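Local coordinates for protein 5-dehydro-2-deoxygluconokinase (Bacillus halodurans C-125, PDB 2QCV) that probably phosphorylates 5-dehydro-2-deoxy-D-gluconate with ATP, a step in the breakdown of myo-inositol to acetyl-CoA, at residues F174-R179 / D211-R216; Y181-P186 / A190-L195; R138-L143 / A282-K287. All coordinates share one frame; numbering follows the deposited sequence.

Overall arrangement
Along the chain the contacts sit one within the next, and none crosses. Contact 3 opens first, at strand 139-145, and closes last, at the end of helix 271-284, so its long loop holds the other two. Within it contact 1 starts at the end of strand 171-175 and closes at the end of helix 207-213. Contact 2, innermost and local, folds the segment 181-186, a loop running into the start of helix 186-199, back onto that helix. Contacts 1 and 2 have centres about 7 Å apart and touch, while contact 3 lies about 23 Å from contact 1 between centres. Strands 139-145 and 171-175 are neighbours in the large sheet, where E175 of contact 1 packs on L143 of contact 3.

Contact 1 of 3, residues F174-R179 / D211-R216; sequences FELDYR and DVLENR
The backbones stay well apart, L176 CA lying 8.4 Å from L213 CA and Y178 CA 8.3 Å from V212 CA, and no hydrogen bond joins the segments, so side chains alone bridge the gap. V212 lies over one face of the Y178 ring. V212 CG1 stands 4.0 Å from the centroid of the Y178 ring, 18° off its normal, a CH-pi contact, while V212 CG2 reaches Y178 CE2 at 3.6 Å, so both methyls bear on the tyrosine. Y178 holds CG anti to its backbone N (chi1 -178°), which swings the ring out toward the helix end. With an alanine here the tyrosine ring is gone, and both V212 methyls would probably lose their cover, opening a gap between loop and helix. Deeper in, L176 and L213 cross at about a right angle; L213 CD1 meets the fork of L176, with CD2 of L176 at 4.0 Å. L176 CD2 in turn sits over one face of the F174 ring. L213 also packs on A197 and V212 on T189, both of helix 186-199. Helix 207-213 ends in a Schellman motif: R216 N bonds to D211 O, N215 N bonds to V212 O, and N215, with positive phi, is the C-prime residue. The loop leaving strand 171-175 thus packs on the helix after the next parallel strand, 202-206, within the alpha/beta sheet of the ribokinase-like PfkB fold.

Contact 2 of 3, residues Y181-P186 / A190-L195; sequences YSWETP and AVYYSL
The carbonyl oxygen of A190, a residue that also meets P186, accepts two bonds from S194. The hydroxyl S194 OG donates to A190 O at 2.6 Å and the amide S194 N at 2.9 Å, and the two come from opposite faces of the carbonyl plane. The serine CB-OG bond is turned to chi1 58°, which brings the hydroxyl back over the preceding helical turn. A190 N itself bonds to P186 O at 2.9 Å (158° at the hydrogen), a backbone bond of the first turn of helix 186-199. T185 stands at the N-cap of that helix, its OG1 capping the amide of E188, and P186 follows in the first turn. The capped helix is the connecting helix of a beta-alpha-beta crossover between the parallel strands 171-175 and 202-206. W183, in the loop just before, folds back onto the helix flank. Its six-membered ring reaches between two tyrosines: W183 CZ3 meets Y192 CD2 at 4.0 Å, with Y192 CD2 near the plane of the indole, and W183 CZ2 meets Y193 CE1 at 3.8 Å. The W183 and Y193 planes are almost perpendicular, at 88°, yet the pair sits obliquely. A water held in the indole plane by W183 NE1, 2.9 Å from the water oxygen, also bonds to Y193 OH, so the polar edge of the indole is satisfied. The Y192 ring has V191 CG1 over the centre of one face and a cation-pi contact with R155. Its hydroxyl bonds to E156 of the second subunit, while L195 packs on L195 of that subunit.

Contact 3 of 3, residues R138-L143 / A282-K287; sequences RSKLLL and ALISGK
Just ahead of K140 and L141, the two residues that reach I284, S139 turns its hydroxyl along its own chain: S139 OG donates to L141 O at 2.8 Å, the donor tilted from the carbonyl plane, and spans the corner made by the chain at K140. K140 then sends an extended side chain toward the helix end. K140 NZ passes I284 CG2 at 4.0 Å and donates to a water, its oxygen 2.6 Å away; that water in turn donates to I284 O. The ammonium group thus reaches the last helical carbonyl through a water, and it also has a long, weak ion pair with D13. Helix 271-284 stops here in a Schellman motif, G286 being the C-prime residue with positive phi and K287 N bonding to A282 O, and its end lies beside the central parallel strands of the ribokinase-like sheet. L141, next along the chain, brings CD1 to within 3.7 Å of I284 CD1. In the isoleucine, chi1 -75° sets CG1 on the leucine side, and the extended chi2 carries CD1 on to L141 CD1, while CG2 is turned to the lysine. L141 also packs on V173 of the neighbouring strand 171-175, and I284 on D13 of strand 12-17.

Contact 1 of 3, residues F174-R179 / D211-R216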
ATOM      1  N   PHE A 174     -23.432   1.749  21.835  1.00 24.85           N
ATOM      2  CA  PHE A 174     -22.059   2.007  21.409  1.00 27.18           C
ATOM      3  C   PHE A 174     -21.130   1.671  22.566  1.00 27.59           C
ATOM      4  O   PHE A 174     -21.158   2.337  23.603  1.00 26.62           O
ATOM      5  CB  PHE A 174     -21.916   3.485  20.993  1.00 24.77           C
ATOM      6  CG  PHE A 174     -20.560   3.867  20.419  1.00 25.82           C
ATOM      7  CD1 PHE A 174     -19.705   2.955  19.768  1.00 26.45           C
ATOM      8  CD2 PHE A 174     -20.143   5.194  20.521  1.00 26.27           C
ATOM      9  CE1 PHE A 174     -18.495   3.401  19.244  1.00 27.46           C
ATOM     10  CE2 PHE A 174     -18.936   5.629  19.996  1.00 25.27           C
ATOM     11  CZ  PHE A 174     -18.112   4.735  19.395  1.00 25.31           C
ATOM     12  N   GLU A 175     -20.312   0.636  22.351  1.00 26.67           N
ATOM     13  CA  GLU A 175     -19.307   0.214  23.299  1.00 28.24           C
ATOM     14  C   GLU A 175     -17.970   0.781  22.861  1.00 28.18           C
ATOM     15  O   GLU A 175     -17.459   0.443  21.792  1.00 26.49           O
ATOM     16  CB  GLU A 175     -19.294  -1.314  23.375  1.00 29.65           C
ATOM     17  CG  GLU A 175     -19.052  -1.854  24.760  1.00 42.71           C
ATOM     18  CD  GLU A 175     -17.673  -1.604  25.253  1.00 46.76           C
ATOM     19  OE1 GLU A 175     -16.769  -1.392  24.428  1.00 49.38           O
ATOM     20  OE2 GLU A 175     -17.475  -1.656  26.472  1.00 51.37           O
ATOM     21  N   LEU A 176     -17.354   1.611  23.706  1.00 27.29           N
ATOM     22  CA  LEU A 176     -16.262   2.432  23.256  1.00 28.09           C
ATOM     23  C   LEU A 176     -14.981   1.644  22.962  1.00 35.39           C
ATOM     24  O   LEU A 176     -14.286   2.024  22.036  1.00 44.73           O
ATOM     25  CB  LEU A 176     -15.975   3.619  24.204  1.00 27.72           C
ATOM     26  CG  LEU A 176     -17.088   4.672  24.379  1.00 26.30           C
ATOM     27  CD1 LEU A 176     -16.560   5.915  25.153  1.00 24.83           C
ATOM     28  CD2 LEU A 176     -17.633   5.099  23.013  1.00 24.18           C
ATOM     29  N   ASP A 177     -14.706   0.548  23.669  1.00 32.20           N
ATOM     30  CA  ASP A 177     -13.712  -0.470  23.213  1.00 35.31           C
ATOM     31  C   ASP A 177     -12.483   0.163  22.602  1.00 27.31           C
ATOM     32  O   ASP A 177     -12.318   0.037  21.411  1.00 32.83           O
ATOM     33  CB  ASP A 177     -14.361  -1.360  22.071  1.00 41.10           C
ATOM     34  CG  ASP A 177     -13.371  -2.395  21.450  1.00 42.81           C
ATOM     35  OD1 ASP A 177     -12.587  -3.025  22.224  1.00 51.38           O
ATOM     36  OD2 ASP A 177     -13.384  -2.533  20.189  1.00 47.29           O
ATOM     37  N   TYR A 178     -11.642   0.860  23.376  1.00 31.53           N
ATOM     38  CA  TYR A 178     -10.529   1.625  22.774  1.00 30.44           C
ATOM     39  C   TYR A 178      -9.244   0.795  22.644  1.00 31.44           C
ATOM     40  O   TYR A 178      -8.714   0.305  23.633  1.00 30.77           O
ATOM     41  CB  TYR A 178     -10.238   2.902  23.573  1.00 31.72           C
ATOM     42  CG  TYR A 178      -9.139   3.796  23.022  1.00 29.90           C
ATOM     43  CD1 TYR A 178      -9.111   4.148  21.690  1.00 32.22           C
ATOM     44  CD2 TYR A 178      -8.127   4.288  23.848  1.00 29.55           C
ATOM     45  CE1 TYR A 178      -8.084   4.967  21.151  1.00 29.31           C
ATOM     46  CE2 TYR A 178      -7.126   5.127  23.342  1.00 33.47           C
ATOM     47  CZ  TYR A 178      -7.114   5.460  21.990  1.00 30.37           C
ATOM     48  OH  TYR A 178      -6.142   6.280  21.485  1.00 30.52           O
ATOM     49  N   ARG A 179      -8.740   0.707  21.416  1.00 29.81           N
ATOM     50  CA  ARG A 179      -7.517  -0.007  21.069  1.00 32.63           C
ATOM     51  C   ARG A 179      -6.644   0.985  20.307  1.00 29.25           C
ATOM     52  O   ARG A 179      -6.779   1.124  19.099  1.00 31.76           O
ATOM     53  CB  ARG A 179      -7.857  -1.206  20.205  1.00 32.77           C
ATOM     54  CG  ARG A 179      -8.867  -2.187  20.815  1.00 35.98           C
ATOM     55  CD  ARG A 179      -8.302  -2.914  22.016  1.00 45.03           C
ATOM     56  NE  ARG A 179      -7.325  -3.910  21.604  1.00 59.80           N
ATOM     57  N   ASP A 211     -12.693  10.196  27.570  1.00 26.10           N
ATOM     58  CA  ASP A 211     -11.679  11.231  27.338  1.00 24.85           C
ATOM     59  C   ASP A 211     -11.240  11.206  25.865  1.00 26.01           C
ATOM     60  O   ASP A 211     -11.169  12.245  25.246  1.00 26.34           O
ATOM     61  CB  ASP A 211     -10.418  11.079  28.209  1.00 26.96           C
ATOM     62  CG  ASP A 211     -10.701  11.119  29.673  1.00 32.98           C
ATOM     63  OD1 ASP A 211     -11.723  11.714  30.087  1.00 29.00           O
ATOM     64  OD2 ASP A 211      -9.863  10.583  30.438  1.00 31.90           O
ATOM     65  N   VAL A 212     -10.993  10.016  25.323  1.00 26.30           N
ATOM     66  CA  VAL A 212     -10.602   9.882  23.910  1.00 27.54           C
ATOM     67  C   VAL A 212     -11.684  10.406  22.974  1.00 27.24           C
ATOM     68  O   VAL A 212     -11.400  11.166  22.059  1.00 27.56           O
ATOM     69  CB  VAL A 212     -10.182   8.433  23.613  1.00 30.41           C
ATOM     70  CG1 VAL A 212     -10.024   8.173  22.103  1.00 31.84           C
ATOM     71  CG2 VAL A 212      -8.851   8.166  24.376  1.00 27.56           C
ATOM     72  N   LEU A 213     -12.916   9.993  23.212  1.00 26.72           N
ATOM     73  CA  LEU A 213     -14.089  10.485  22.500  1.00 26.93           C
ATOM     74  C   LEU A 213     -14.139  12.011  22.450  1.00 27.50           C
ATOM     75  O   LEU A 213     -14.472  12.601  21.427  1.00 27.40           O
ATOM     76  CB  LEU A 213     -15.341   9.926  23.166  1.00 27.44           C
ATOM     77  CG  LEU A 213     -16.762  10.156  22.592  1.00 27.27           C
ATOM     78  CD1 LEU A 213     -17.800   9.066  22.933  1.00 26.50           C
ATOM     79  CD2 LEU A 213     -17.303  11.549  22.984  1.00 25.63           C
ATOM     80  N   GLU A 214     -13.814  12.639  23.574  1.00 25.88           N
ATOM     81  CA  GLU A 214     -13.915  14.076  23.691  1.00 26.85           C
ATOM     82  C   GLU A 214     -12.670  14.788  23.218  1.00 27.19           C
ATOM     83  O   GLU A 214     -12.549  16.010  23.401  1.00 26.65           O
ATOM     84  CB  GLU A 214     -14.225  14.429  25.147  1.00 26.42           C
ATOM     85  CG  GLU A 214     -15.603  13.929  25.597  1.00 25.94           C
ATOM     86  CD  GLU A 214     -15.797  14.042  27.119  1.00 32.43           C
ATOM     87  OE1 GLU A 214     -15.194  14.926  27.738  1.00 33.36           O
ATOM     88  OE2 GLU A 214     -16.519  13.243  27.686  1.00 40.55           O
ATOM     89  N   ASN A 215     -11.718  14.039  22.642  1.00 27.84           N
ATOM     90  CA  ASN A 215     -10.423  14.595  22.217  1.00 27.81           C
ATOM     91  C   ASN A 215      -9.633  15.248  23.354  1.00 29.71           C
ATOM     92  O   ASN A 215      -9.019  16.300  23.144  1.00 23.98           O
ATOM     93  CB  ASN A 215     -10.644  15.626  21.077  1.00 28.45           C
ATOM     94  CG  ASN A 215      -9.381  15.932  20.282  1.00 33.15           C
ATOM     95  OD1 ASN A 215      -8.531  15.059  20.046  1.00 31.50           O
ATOM     96  ND2 ASN A 215      -9.257  17.194  19.844  1.00 34.86           N
ATOM     97  N   ARG A 216      -9.666  14.641  24.539  1.00 29.78           N
ATOM     98  CA  ARG A 216      -8.955  15.155  25.705  0.50 31.31           C
ATOM     99  C   ARG A 216      -7.768  14.263  25.991  1.00 30.90           C
ATOM    100  O   ARG A 216      -7.788  13.038  25.697  1.00 31.78           O
ATOM    101  CB  ARG A 216      -9.862  15.196  26.938  0.50 32.77           C
ATOM    102  CG  ARG A 216     -11.318  15.397  26.625  0.50 34.80           C
ATOM    103  CD  ARG A 216     -12.176  15.400  27.877  0.50 37.07           C
ATOM    104  NE  ARG A 216     -11.939  16.597  28.656  0.50 43.80           N
ATOM    105  CZ  ARG A 216     -12.648  17.722  28.599  0.50 41.67           C
ATOM    106  NH1 ARG A 216     -13.719  17.854  27.820  0.50 39.43           N
ATOM    107  NH2 ARG A 216     -12.284  18.723  29.373  0.50 40.68           N
TER

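Contact 2 of 3, residues Y181-P186 / A190-L195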
ATOM      1  N   TYR A 181      -3.630   1.206  19.213  1.00 30.59           N
ATOM      2  CA  TYR A 181      -2.787   0.778  18.098  1.00 33.01           C
ATOM      3  C   TYR A 181      -3.567   0.400  16.851  1.00 33.29           C
ATOM      4  O   TYR A 181      -2.975   0.198  15.779  1.00 33.68           O
ATOM      5  CB  TYR A 181      -1.914  -0.357  18.551  1.00 37.79           C
ATOM      6  CG  TYR A 181      -0.860   0.131  19.500  1.00 38.29           C
ATOM      7  CD1 TYR A 181       0.226   0.858  19.035  1.00 50.09           C
ATOM      8  CD2 TYR A 181      -0.953  -0.117  20.842  1.00 48.50           C
ATOM      9  CE1 TYR A 181       1.199   1.314  19.907  1.00 53.79           C
ATOM     10  CE2 TYR A 181       0.008   0.323  21.713  1.00 51.63           C
ATOM     11  CZ  TYR A 181       1.076   1.035  21.246  1.00 52.92           C
ATOM     12  OH  TYR A 181       2.016   1.476  22.153  1.00 58.03           O
ATOM     13  N   SER A 182      -4.891   0.347  16.946  1.00 31.73           N
ATOM     14  CA  SER A 182      -5.727   0.204  15.727  1.00 30.48           C
ATOM     15  C   SER A 182      -5.983   1.488  14.960  1.00 31.00           C
ATOM     16  O   SER A 182      -6.513   1.455  13.835  1.00 30.24           O
ATOM     17  CB  SER A 182      -7.085  -0.430  16.057  1.00 35.24           C
ATOM     18  OG  SER A 182      -6.914  -1.749  16.467  1.00 37.40           O
ATOM     19  N   TRP A 183      -5.593   2.607  15.548  1.00 30.50           N
ATOM     20  CA  TRP A 183      -5.842   3.934  14.991  1.00 30.76           C
ATOM     21  C   TRP A 183      -4.562   4.665  14.617  1.00 32.51           C
ATOM     22  O   TRP A 183      -3.480   4.375  15.137  1.00 32.47           O
ATOM     23  CB  TRP A 183      -6.595   4.785  16.031  1.00 28.91           C
ATOM     24  CG  TRP A 183      -7.946   4.260  16.343  1.00 29.19           C
ATOM     25  CD1 TRP A 183      -8.248   3.334  17.270  1.00 31.26           C
ATOM     26  CD2 TRP A 183      -9.200   4.661  15.738  1.00 25.74           C
ATOM     27  NE1 TRP A 183      -9.602   3.073  17.263  1.00 29.13           N
ATOM     28  CE2 TRP A 183     -10.206   3.887  16.332  1.00 29.52           C
ATOM     29  CE3 TRP A 183      -9.554   5.589  14.746  1.00 28.28           C
ATOM     30  CZ2 TRP A 183     -11.543   4.003  15.976  1.00 29.43           C
ATOM     31  CZ3 TRP A 183     -10.899   5.690  14.373  1.00 27.97           C
ATOM     32  CH2 TRP A 183     -11.872   4.933  15.013  1.00 28.75           C
ATOM     33  N   GLU A 184      -4.694   5.653  13.744  1.00 32.01           N
ATOM     34  CA  GLU A 184      -3.542   6.473  13.371  1.00 31.46           C
ATOM     35  C   GLU A 184      -3.213   7.514  14.426  1.00 32.88           C
ATOM     36  O   GLU A 184      -2.037   7.710  14.794  1.00 30.51           O
ATOM     37  CB  GLU A 184      -3.772   7.128  11.993  1.00 34.72           C
ATOM     38  CG  GLU A 184      -3.966   6.107  10.870  1.00 48.33           C
ATOM     39  CD  GLU A 184      -2.718   5.257  10.668  1.00 59.05           C
ATOM     40  OE1 GLU A 184      -1.644   5.866  10.486  1.00 58.90           O
ATOM     41  OE2 GLU A 184      -2.798   4.001  10.736  1.00 64.41           O
ATOM     42  N   THR A 185      -4.229   8.232  14.900  1.00 28.42           N
ATOM     43  CA  THR A 185      -4.004   9.267  15.935  1.00 28.11           C
ATOM     44  C   THR A 185      -5.221   9.334  16.877  1.00 28.17           C
ATOM     45  O   THR A 185      -6.330   8.935  16.493  1.00 26.27           O
ATOM     46  CB  THR A 185      -3.823  10.669  15.322  1.00 31.10           C
ATOM     47  OG1 THR A 185      -5.093  11.155  14.875  1.00 28.88           O
ATOM     48  CG2 THR A 185      -2.837  10.703  14.179  1.00 32.42           C
ATOM     49  N   PRO A 186      -5.034   9.790  18.119  1.00 27.51           N
ATOM     50  CA  PRO A 186      -6.185   9.952  19.006  1.00 29.78           C
ATOM     51  C   PRO A 186      -7.233  10.943  18.516  1.00 29.01           C
ATOM     52  O   PRO A 186      -8.389  10.769  18.832  1.00 26.66           O
ATOM     53  CB  PRO A 186      -5.563  10.437  20.325  1.00 29.95           C
ATOM     54  CG  PRO A 186      -4.146  10.006  20.259  1.00 32.70           C
ATOM     55  CD  PRO A 186      -3.769  10.096  18.815  1.00 30.84           C
ATOM     56  N   ALA A 190     -11.226  10.461  18.143  1.00 24.52           N
ATOM     57  CA  ALA A 190     -12.220  11.425  18.661  1.00 23.58           C
ATOM     58  C   ALA A 190     -13.266  11.801  17.601  1.00 25.35           C
ATOM     59  O   ALA A 190     -14.469  11.799  17.860  1.00 26.16           O
ATOM     60  CB  ALA A 190     -11.521  12.694  19.191  1.00 23.56           C
ATOM     61  N   VAL A 191     -12.804  12.039  16.390  1.00 24.65           N
ATOM     62  CA  VAL A 191     -13.696  12.374  15.297  1.00 26.48           C
ATOM     63  C   VAL A 191     -14.821  11.332  15.125  1.00 24.75           C
ATOM     64  O   VAL A 191     -15.996  11.679  15.021  1.00 26.28           O
ATOM     65  CB  VAL A 191     -12.888  12.609  14.002  1.00 25.86           C
ATOM     66  CG1 VAL A 191     -13.821  12.578  12.738  1.00 26.47           C
ATOM     67  CG2 VAL A 191     -12.125  13.919  14.118  1.00 24.05           C
ATOM     68  N   TYR A 192     -14.462  10.061  15.049  1.00 24.29           N
ATOM     69  CA  TYR A 192     -15.443   9.001  14.787  1.00 26.12           C
ATOM     70  C   TYR A 192     -16.220   8.570  16.032  1.00 27.67           C
ATOM     71  O   TYR A 192     -17.422   8.356  15.964  1.00 28.09           O
ATOM     72  CB  TYR A 192     -14.761   7.819  14.130  1.00 26.75           C
ATOM     73  CG  TYR A 192     -14.362   8.192  12.723  1.00 28.49           C
ATOM     74  CD1 TYR A 192     -15.331   8.357  11.749  1.00 32.25           C
ATOM     75  CD2 TYR A 192     -13.051   8.443  12.399  1.00 28.72           C
ATOM     76  CE1 TYR A 192     -15.012   8.760  10.480  1.00 34.32           C
ATOM     77  CE2 TYR A 192     -12.697   8.834  11.117  1.00 29.90           C
ATOM     78  CZ  TYR A 192     -13.699   8.975  10.150  1.00 33.94           C
ATOM     79  OH  TYR A 192     -13.397   9.360   8.875  1.00 34.00           O
ATOM     80  N   TYR A 193     -15.534   8.488  17.161  1.00 27.19           N
ATOM     81  CA  TYR A 193     -16.233   8.213  18.430  1.00 26.81           C
ATOM     82  C   TYR A 193     -17.271   9.269  18.752  1.00 26.61           C
ATOM     83  O   TYR A 193     -18.351   8.919  19.185  1.00 27.78           O
ATOM     84  CB  TYR A 193     -15.251   8.100  19.600  1.00 27.90           C
ATOM     85  CG  TYR A 193     -14.600   6.736  19.778  1.00 26.11           C
ATOM     86  CD1 TYR A 193     -14.435   5.850  18.706  1.00 26.08           C
ATOM     87  CD2 TYR A 193     -14.132   6.340  21.011  1.00 28.10           C
ATOM     88  CE1 TYR A 193     -13.844   4.607  18.890  1.00 27.10           C
ATOM     89  CE2 TYR A 193     -13.564   5.081  21.210  1.00 29.24           C
ATOM     90  CZ  TYR A 193     -13.435   4.228  20.151  1.00 32.29           C
ATOM     91  OH  TYR A 193     -12.886   2.987  20.340  1.00 33.14           O
ATOM     92  N   SER A 194     -16.941  10.558  18.648  1.00 26.16           N
ATOM     93  CA  SER A 194     -17.925  11.636  18.917  1.00 26.59           C
ATOM     94  C   SER A 194     -19.148  11.531  17.987  1.00 28.64           C
ATOM     95  O   SER A 194     -20.293  11.556  18.423  1.00 27.33           O
ATOM     96  CB  SER A 194     -17.262  13.014  18.834  1.00 25.35           C
ATOM     97  OG  SER A 194     -16.659  13.249  17.558  1.00 26.87           O
ATOM     98  N   LEU A 195     -18.884  11.345  16.708  1.00 32.21           N
ATOM     99  CA  LEU A 195     -19.929  11.255  15.663  1.00 34.27           C
ATOM    100  C   LEU A 195     -20.885  10.098  15.960  1.00 31.78           C
ATOM    101  O   LEU A 195     -22.109  10.283  15.995  1.00 30.72           O
ATOM    102  CB  LEU A 195     -19.242  11.033  14.305  1.00 36.07           C
ATOM    103  CG  LEU A 195     -19.957  10.314  13.135  1.00 38.45           C
ATOM    104  CD1 LEU A 195     -21.175  11.095  12.771  1.00 55.13           C
ATOM    105  CD2 LEU A 195     -19.036  10.137  11.917  1.00 39.34           C
TER
HETATM  106  O   HOH W   1     -10.727   1.350  19.287  1.00 23.85           O

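Contact 3 of 3, residues R138-L143 / A282-K287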
ATOM      1  N   ARG A 138     -34.605  -7.273  12.934  1.00 27.66           N
ATOM      2  CA  ARG A 138     -35.116  -8.377  13.760  1.00 27.49           C
ATOM      3  C   ARG A 138     -34.602  -8.352  15.175  1.00 26.86           C
ATOM      4  O   ARG A 138     -34.869  -9.264  15.955  1.00 28.49           O
ATOM      5  CB  ARG A 138     -34.662  -9.690  13.142  1.00 27.77           C
ATOM      6  CG  ARG A 138     -35.080  -9.761  11.715  1.00 36.31           C
ATOM      7  CD  ARG A 138     -35.331 -11.136  11.257  1.00 42.74           C
ATOM      8  NE  ARG A 138     -34.178 -11.804  10.753  1.00 45.99           N
ATOM      9  CZ  ARG A 138     -33.779 -13.027  11.102  1.00 47.92           C
ATOM     10  NH1 ARG A 138     -34.393 -13.766  12.026  1.00 50.88           N
ATOM     11  NH2 ARG A 138     -32.717 -13.505  10.517  1.00 37.11           N
ATOM     12  N   SER A 139     -33.843  -7.323  15.504  1.00 24.84           N
ATOM     13  CA  SER A 139     -33.208  -7.207  16.828  1.00 26.81           C
ATOM     14  C   SER A 139     -33.729  -6.038  17.684  1.00 28.04           C
ATOM     15  O   SER A 139     -34.117  -4.990  17.181  1.00 27.38           O
ATOM     16  CB  SER A 139     -31.698  -7.080  16.681  1.00 26.51           C
ATOM     17  OG  SER A 139     -31.057  -7.217  17.951  1.00 26.73           O
ATOM     18  N   LYS A 140     -33.712  -6.242  18.988  1.00 27.14           N
ATOM     19  CA  LYS A 140     -33.948  -5.187  19.962  1.00 28.37           C
ATOM     20  C   LYS A 140     -32.874  -4.124  19.953  1.00 29.49           C
ATOM     21  O   LYS A 140     -33.177  -2.910  20.011  1.00 26.21           O
ATOM     22  CB  LYS A 140     -34.047  -5.810  21.372  1.00 29.62           C
ATOM     23  CG  LYS A 140     -35.241  -6.713  21.587  1.00 34.47           C
ATOM     24  CD  LYS A 140     -35.319  -7.198  23.063  1.00 34.80           C
ATOM     25  CE  LYS A 140     -36.264  -8.382  23.138  1.00 41.93           C
ATOM     26  NZ  LYS A 140     -36.628  -8.719  24.529  1.00 47.76           N
ATOM     27  N   LEU A 141     -31.621  -4.584  19.861  1.00 26.43           N
ATOM     28  CA  LEU A 141     -30.401  -3.744  20.012  1.00 28.43           C
ATOM     29  C   LEU A 141     -29.396  -4.042  18.895  1.00 27.14           C
ATOM     30  O   LEU A 141     -29.263  -5.191  18.458  1.00 26.47           O
ATOM     31  CB  LEU A 141     -29.642  -4.082  21.317  1.00 29.23           C
ATOM     32  CG  LEU A 141     -30.329  -4.112  22.676  1.00 32.23           C
ATOM     33  CD1 LEU A 141     -29.391  -4.539  23.758  1.00 31.88           C
ATOM     34  CD2 LEU A 141     -30.944  -2.775  23.019  1.00 34.45           C
ATOM     35  N   LEU A 142     -28.645  -3.011  18.516  1.00 26.26           N
ATOM     36  CA  LEU A 142     -27.436  -3.131  17.709  1.00 24.37           C
ATOM     37  C   LEU A 142     -26.271  -2.684  18.561  1.00 26.82           C
ATOM     38  O   LEU A 142     -26.239  -1.554  19.032  1.00 26.46           O
ATOM     39  CB  LEU A 142     -27.503  -2.276  16.442  1.00 25.31           C
ATOM     40  CG  LEU A 142     -26.239  -2.292  15.543  1.00 26.65           C
ATOM     41  CD1 LEU A 142     -26.146  -3.651  14.782  1.00 25.87           C
ATOM     42  CD2 LEU A 142     -26.180  -1.098  14.595  1.00 25.30           C
ATOM     43  N   LEU A 143     -25.328  -3.584  18.779  1.00 27.35           N
ATOM     44  CA  LEU A 143     -24.139  -3.281  19.556  1.00 26.53           C
ATOM     45  C   LEU A 143     -23.007  -2.959  18.567  1.00 24.69           C
ATOM     46  O   LEU A 143     -22.611  -3.778  17.739  1.00 27.07           O
ATOM     47  CB  LEU A 143     -23.768  -4.477  20.454  1.00 29.44           C
ATOM     48  CG  LEU A 143     -22.608  -4.335  21.470  1.00 32.88           C
ATOM     49  CD1 LEU A 143     -21.242  -4.110  20.846  1.00 31.71           C
ATOM     50  CD2 LEU A 143     -22.885  -3.290  22.508  1.00 28.75           C
ATOM     51  N   ALA A 282     -29.233  -7.575  31.921  1.00 26.69           N
ATOM     52  CA  ALA A 282     -30.066  -7.075  33.013  1.00 28.22           C
ATOM     53  C   ALA A 282     -31.091  -6.058  32.547  1.00 26.88           C
ATOM     54  O   ALA A 282     -32.261  -6.071  32.995  1.00 27.47           O
ATOM     55  CB  ALA A 282     -29.186  -6.486  34.153  1.00 28.72           C
ATOM     56  N   LEU A 283     -30.657  -5.115  31.700  1.00 26.03           N
ATOM     57  CA  LEU A 283     -31.535  -4.091  31.135  0.50 27.56           C
ATOM     58  C   LEU A 283     -32.701  -4.703  30.333  1.00 28.33           C
ATOM     59  O   LEU A 283     -33.852  -4.354  30.544  1.00 31.61           O
ATOM     60  CB  LEU A 283     -30.719  -3.147  30.244  0.50 28.71           C
ATOM     61  CG  LEU A 283     -31.182  -1.705  30.105  0.50 26.58           C
ATOM     62  CD1 LEU A 283     -31.146  -0.985  31.464  0.50 30.74           C
ATOM     63  CD2 LEU A 283     -30.289  -1.024  29.110  0.50 26.76           C
ATOM     64  N   ILE A 284     -32.365  -5.590  29.405  1.00 30.27           N
ATOM     65  CA  ILE A 284     -33.326  -6.342  28.540  1.00 29.54           C
ATOM     66  C   ILE A 284     -34.303  -7.159  29.385  1.00 30.82           C
ATOM     67  O   ILE A 284     -35.465  -7.269  29.015  1.00 30.10           O
ATOM     68  CB  ILE A 284     -32.563  -7.313  27.571  1.00 31.11           C
ATOM     69  CG1 ILE A 284     -31.916  -6.517  26.440  1.00 37.57           C
ATOM     70  CG2 ILE A 284     -33.486  -8.366  26.941  1.00 36.44           C
ATOM     71  CD1 ILE A 284     -30.851  -7.282  25.739  1.00 35.79           C
ATOM     72  N   SER A 285     -33.828  -7.648  30.539  1.00 28.82           N
ATOM     73  CA  SER A 285     -34.602  -8.480  31.467  0.50 29.26           C
ATOM     74  C   SER A 285     -35.395  -7.678  32.488  1.00 29.31           C
ATOM     75  O   SER A 285     -35.944  -8.234  33.406  1.00 30.01           O
ATOM     76  CB  SER A 285     -33.673  -9.422  32.221  0.50 28.90           C
ATOM     77  OG  SER A 285     -33.066 -10.329  31.344  0.50 28.93           O
ATOM     78  N   GLY A 286     -35.421  -6.358  32.353  1.00 27.40           N
ATOM     79  CA  GLY A 286     -36.302  -5.542  33.165  1.00 30.54           C
ATOM     80  C   GLY A 286     -35.807  -5.274  34.562  1.00 29.66           C
ATOM     81  O   GLY A 286     -36.568  -4.872  35.409  1.00 29.22           O
ATOM     82  N   LYS A 287     -34.513  -5.466  34.810  1.00 28.73           N
ATOM     83  CA  LYS A 287     -33.982  -5.313  36.164  1.00 31.51           C
ATOM     84  C   LYS A 287     -33.716  -3.865  36.530  1.00 31.30           C
ATOM     85  O   LYS A 287     -33.508  -3.541  37.698  1.00 32.14           O
ATOM     86  CB  LYS A 287     -32.724  -6.169  36.347  1.00 30.11           C
ATOM     87  CG  LYS A 287     -33.073  -7.674  36.203  1.00 33.25           C
ATOM     88  CD  LYS A 287     -31.891  -8.540  36.329  1.00 40.63           C
ATOM     89  CE  LYS A 287     -32.217 -10.000  36.019  1.00 40.36           C
ATOM     90  NZ  LYS A 287     -33.261 -10.515  36.895  1.00 42.85           N
TER
HETATM   91  O   HOH W   2     -36.570  -6.912  26.435  1.00 37.33           O